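Local coordinates for protein dally-like, isoform A (Drosophila melanogaster, PDB 6XTZ) that binds Wnt and Hedgehog-family proteins as a GPI-anchored cell-surface glypican, a heparan sulfate proteoglycan that shields the Wnt palmitoleate lipid, at residues Asp277-Ala280 with Glu281-Gly285; Pro440-Asp443 with Arg444-Arg447. The protein carries 5 engineered substitutions. All coordinates share one frame; numbering follows the deposited sequence.

Interaction 1: residues Asp277-Ala280 with Glu281-Gly285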
loop_
_atom_site.group_PDB
_atom_site.type_symbol
_atom_site.label_atom_id
_atom_site.label_comp_id
_atom_site.label_asym_id
_atom_site.label_seq_id
_atom_site.Cartn_x
_atom_site.Cartn_y
_atom_site.Cartn_z
ATOM N N ASP A 277 5.253 2.293 -7.067
ATOM C CA ASP A 277 5.498 3.049 -8.289
ATOM C C ASP A 277 6.475 2.324 -9.204
ATOM O O ASP A 277 6.387 2.454 -10.431
ATOM C CB ASP A 277 6.017 4.445 -7.948
ATOM C CG ASP A 277 6.016 5.375 -9.145
ATOM O OD1 ASP A 277 4.922 5.812 -9.560
ATOM O OD2 ASP A 277 7.109 5.673 -9.670
ATOM N N LYS A 278 7.404 1.555 -8.631
ATOM C CA LYS A 278 8.329 0.777 -9.449
ATOM C C LYS A 278 7.615 -0.380 -10.136
ATOM O O LYS A 278 7.854 -0.648 -11.320
ATOM C CB LYS A 278 9.485 0.261 -8.593
ATOM C CG LYS A 278 10.567 1.289 -8.313
ATOM C CD LYS A 278 11.803 0.623 -7.725
ATOM C CE LYS A 278 12.983 1.581 -7.675
ATOM N NZ LYS A 278 14.224 0.908 -7.200
ATOM N N VAL A 279 6.742 -1.082 -9.410
ATOM C CA VAL A 279 5.995 -2.180 -10.014
ATOM C C VAL A 279 5.023 -1.651 -11.060
ATOM O O VAL A 279 4.866 -2.240 -12.136
ATOM C CB VAL A 279 5.277 -2.997 -8.925
ATOM C CG1 VAL A 279 4.375 -4.048 -9.553
ATOM C CG2 VAL A 279 6.296 -3.650 -8.004
ATOM N N ALA A 280 4.362 -0.526 -10.768
ATOM C CA ALA A 280 3.490 0.098 -11.757
ATOM C C ALA A 280 4.259 0.491 -13.010
ATOM O O ALA A 280 3.704 0.463 -14.115
ATOM C CB ALA A 280 2.799 1.322 -11.155
ATOM N N GLU A 281 5.533 0.863 -12.862
ATOM C CA GLU A 281 6.360 1.146 -14.029
ATOM C C GLU A 281 6.574 -0.112 -14.862
ATOM O O GLU A 281 6.541 -0.062 -16.098
ATOM C CB GLU A 281 7.701 1.733 -13.587
ATOM C CG GLU A 281 8.581 2.223 -14.726
ATOM C CD GLU A 281 9.971 2.612 -14.260
ATOM O OE1 GLU A 281 10.776 1.705 -13.961
ATOM O OE2 GLU A 281 10.255 3.826 -14.183
ATOM N N ARG A 282 6.791 -1.250 -14.199
ATOM C CA ARG A 282 6.944 -2.514 -14.908
ATOM C C ARG A 282 5.643 -2.932 -15.584
ATOM O O ARG A 282 5.652 -3.378 -16.739
ATOM C CB ARG A 282 7.410 -3.600 -13.941
ATOM C CG ARG A 282 8.836 -3.440 -13.456
ATOM C CD ARG A 282 9.830 -3.921 -14.496
ATOM N NE ARG A 282 11.189 -3.969 -13.967
ATOM C CZ ARG A 282 12.114 -3.043 -14.197
ATOM N NH1 ARG A 282 11.828 -1.992 -14.952
ATOM N NH2 ARG A 282 13.323 -3.168 -13.669
ATOM N N LEU A 283 4.516 -2.795 -14.879
ATOM C CA LEU A 283 3.235 -3.224 -15.430
ATOM C C LEU A 283 2.834 -2.403 -16.648
ATOM O O LEU A 283 2.157 -2.918 -17.542
ATOM C CB LEU A 283 2.150 -3.140 -14.358
ATOM C CG LEU A 283 2.310 -4.100 -13.181
ATOM C CD1 LEU A 283 1.156 -3.938 -12.203
ATOM C CD2 LEU A 283 2.401 -5.533 -13.680
ATOM N N LEU A 284 3.229 -1.135 -16.699
ATOM C CA LEU A 284 2.964 -0.296 -17.857
ATOM C C LEU A 284 4.040 -0.417 -18.927
ATOM O O LEU A 284 3.908 0.198 -19.990
ATOM C CB LEU A 284 2.827 1.169 -17.428
ATOM C CG LEU A 284 1.680 1.476 -16.460
ATOM C CD1 LEU A 284 1.773 2.903 -15.947
ATOM C CD2 LEU A 284 0.337 1.230 -17.129
ATOM N N GLY A 285 5.091 -1.193 -18.674
ATOM C CA GLY A 285 6.173 -1.335 -19.626
ATOM C C GLY A 285 6.578 -2.770 -19.892
ATOM O O GLY A 285 5.825 -3.530 -20.508
#
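The C-terminal turns of helix 263-283, in the all-helical core of the glypican, bring V279 against L283 one turn on. V279 CG1 meets L283 CD1 at 4.2 Å, the two side chains lying side by side and pointing the same way. With chi1 at 174°, V279 CG1 lies opposite the backbone N across the CA-CB bond, a position that inclines it down the helix toward L283. Beneath this pair L283 N gives V279 O a 2.8 Å hydrogen bond, while L283 CG rests on the same oxygen. The i to i+4 alpha-helical bonding continues with E281 N to D277 O at 3.0 Å, R282 N to K278 O, and L284 N to A280 O. Helix 185-216 covers the apolar side, Y203 touching V279, A280 and L283. With an alanine here in place of L283, V279 CG1 would probably lose its neighbour one turn on and Y203 part of its cover. The polar ends turn elsewhere: D277 OD1 forms a salt bridge with R450, and R282 NE is hydrogen-bonded to Y537 O. R282 NH1 lies 4.0 Å from E281 OE1, a long ion pair with the oxygen well out of the guanidinium plane.

Interaction 2: residues Pro440-Asp443 with Arg444-Arg447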
loop_
_atom_site.group_PDB
_atom_site.type_symbol
_atom_site.label_atom_id
_atom_site.label_comp_id
_atom_site.label_asym_id
_atom_site.label_seq_id
_atom_site.Cartn_x
_atom_site.Cartn_y
_atom_site.Cartn_z
ATOM N N PRO A 440 -5.569 0.103 -23.062
ATOM C CA PRO A 440 -6.244 -1.010 -22.384
ATOM C C PRO A 440 -6.709 -0.607 -20.993
ATOM O O PRO A 440 -6.067 0.190 -20.307
ATOM C CB PRO A 440 -5.164 -2.099 -22.317
ATOM C CG PRO A 440 -4.139 -1.702 -23.327
ATOM C CD PRO A 440 -4.164 -0.207 -23.371
ATOM N N ILE A 441 -7.846 -1.174 -20.581
ATOM C CA ILE A 441 -8.404 -0.848 -19.275
ATOM C C ILE A 441 -7.515 -1.347 -18.144
ATOM O O ILE A 441 -7.584 -0.818 -17.029
ATOM C CB ILE A 441 -9.829 -1.413 -19.129
ATOM C CG1 ILE A 441 -9.810 -2.942 -19.131
ATOM C CG2 ILE A 441 -10.726 -0.883 -20.240
ATOM C CD1 ILE A 441 -11.155 -3.565 -18.828
ATOM N N LEU A 442 -6.678 -2.356 -18.399
ATOM C CA LEU A 442 -5.728 -2.786 -17.380
ATOM C C LEU A 442 -4.685 -1.707 -17.122
ATOM O O LEU A 442 -4.313 -1.459 -15.970
ATOM C CB LEU A 442 -5.059 -4.095 -17.795
ATOM C CG LEU A 442 -4.023 -4.651 -16.815
ATOM C CD1 LEU A 442 -4.627 -4.834 -15.429
ATOM C CD2 LEU A 442 -3.453 -5.964 -17.332
ATOM N N ASP A 443 -4.208 -1.049 -18.179
ATOM C CA ASP A 443 -3.307 0.081 -17.990
ATOM C C ASP A 443 -4.007 1.241 -17.294
ATOM O O ASP A 443 -3.374 1.973 -16.527
ATOM C CB ASP A 443 -2.740 0.540 -19.333
ATOM C CG ASP A 443 -1.942 -0.543 -20.033
ATOM O OD1 ASP A 443 -1.932 -1.694 -19.548
ATOM O OD2 ASP A 443 -1.319 -0.240 -21.071
ATOM N N ARG A 444 -5.309 1.415 -17.539
ATOM C CA ARG A 444 -6.036 2.530 -16.941
ATOM C C ARG A 444 -6.160 2.372 -15.431
ATOM O O ARG A 444 -6.011 3.347 -14.686
ATOM C CB ARG A 444 -7.418 2.654 -17.584
ATOM C CG ARG A 444 -7.376 2.930 -19.079
ATOM C CD ARG A 444 -8.757 2.831 -19.712
ATOM N NE ARG A 444 -9.681 3.833 -19.190
ATOM C CZ ARG A 444 -10.933 3.983 -19.610
ATOM N NH1 ARG A 444 -11.413 3.193 -20.561
ATOM N NH2 ARG A 444 -11.706 4.921 -19.081
ATOM N N ILE A 445 -6.436 1.154 -14.957
ATOM C CA ILE A 445 -6.557 0.947 -13.519
ATOM C C ILE A 445 -5.184 0.952 -12.857
ATOM O O ILE A 445 -5.046 1.376 -11.702
ATOM C CB ILE A 445 -7.340 -0.349 -13.225
ATOM C CG1 ILE A 445 -7.486 -0.571 -11.716
ATOM C CG2 ILE A 445 -6.678 -1.547 -13.877
ATOM C CD1 ILE A 445 -8.294 0.491 -11.013
ATOM N N VAL A 446 -4.148 0.505 -13.571
ATOM C CA VAL A 446 -2.792 0.581 -13.033
ATOM C C VAL A 446 -2.352 2.034 -12.902
ATOM O O VAL A 446 -1.746 2.424 -11.895
ATOM C CB VAL A 446 -1.820 -0.232 -13.908
ATOM C CG1 VAL A 446 -0.378 0.079 -13.534
ATOM C CG2 VAL A 446 -2.088 -1.722 -13.757
ATOM N N ARG A 447 -2.650 2.862 -13.908
ATOM C CA ARG A 447 -2.327 4.283 -13.811
ATOM C C ARG A 447 -3.135 4.958 -12.711
ATOM O O ARG A 447 -2.628 5.844 -12.013
ATOM C CB ARG A 447 -2.573 4.984 -15.147
ATOM C CG ARG A 447 -1.650 4.562 -16.276
ATOM C CD ARG A 447 -1.906 5.403 -17.517
ATOM N NE ARG A 447 -1.592 4.680 -18.746
ATOM C CZ ARG A 447 -0.384 4.625 -19.295
ATOM N NH1 ARG A 447 0.638 5.252 -18.725
ATOM N NH2 ARG A 447 -0.195 3.941 -20.415
#
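Four backbone hydrogen bonds of the i to i+4 kind join P440-D443 to R444-R447: R444 N to P440 O at 3.1 Å, I445 N to I441 O, V446 N to L442 O, and R447 N to D443 O at 2.9 Å.

Apolar contacts run along the buried side. L442 CD1 meets I445 CG2 at 4.2 Å, the two side chains crossing obliquely, and V446 CG2 lies a little farther from the same methyl. In L442, chi1 (179°) sets CG beside the carbonyl carbon, and the turn at chi2 (56°) then points CD1 down the helix to both neighbours. Helix 51-110 closes this side, with F91 on L442 and F87 on V446.

Both arginine side chains make contact chiefly through their carbon chains. R444 lays CG 3.3 Å from P440 O and CD close to I441 CA before bending at chi3 (63°), which leaves NH1 4.1 Å from I441 CG2. R447 sets CG 3.1 Å beyond D443 O, tilted out of the carbonyl plane.

Charge adds a looser link: D443 OD2 and R447 NH2 are 4.4 Å apart, beyond a salt bridge, with the oxygen well out of the guanidinium plane; any attraction is probably between charges alone, with no N-H directed at the oxygen. D443 OD1 is held by a hydrogen bond from N288 ND2.

P440, at the N-cap position of helix 441-455, touches the bound O-palmitoleoyl serine, so the N-terminal end of this helix borders the lipid pocket, consistent with glypican shielding of the Wnt lipid.

Along the chain, interaction 1 comes first, on the last turns of helix 263-283, and interaction 2 follows at the start of helix 441-455, beyond an unmodelled stretch. Both are local to their own helix, in series: neither closes a long loop, and they neither nest nor cross. Their centres are 11 Å apart because the two helix ends meet in space. L284, at the end of interaction 1, just past helix 263-283, packs its CG 3.8 Å from V446 CG1, and its CD1 and CD2 pack against R447 NH1 and D443 O. Together they join the end of helix 263-283 to the start of helix 441-455, beside the lipid pocket that P440 touches.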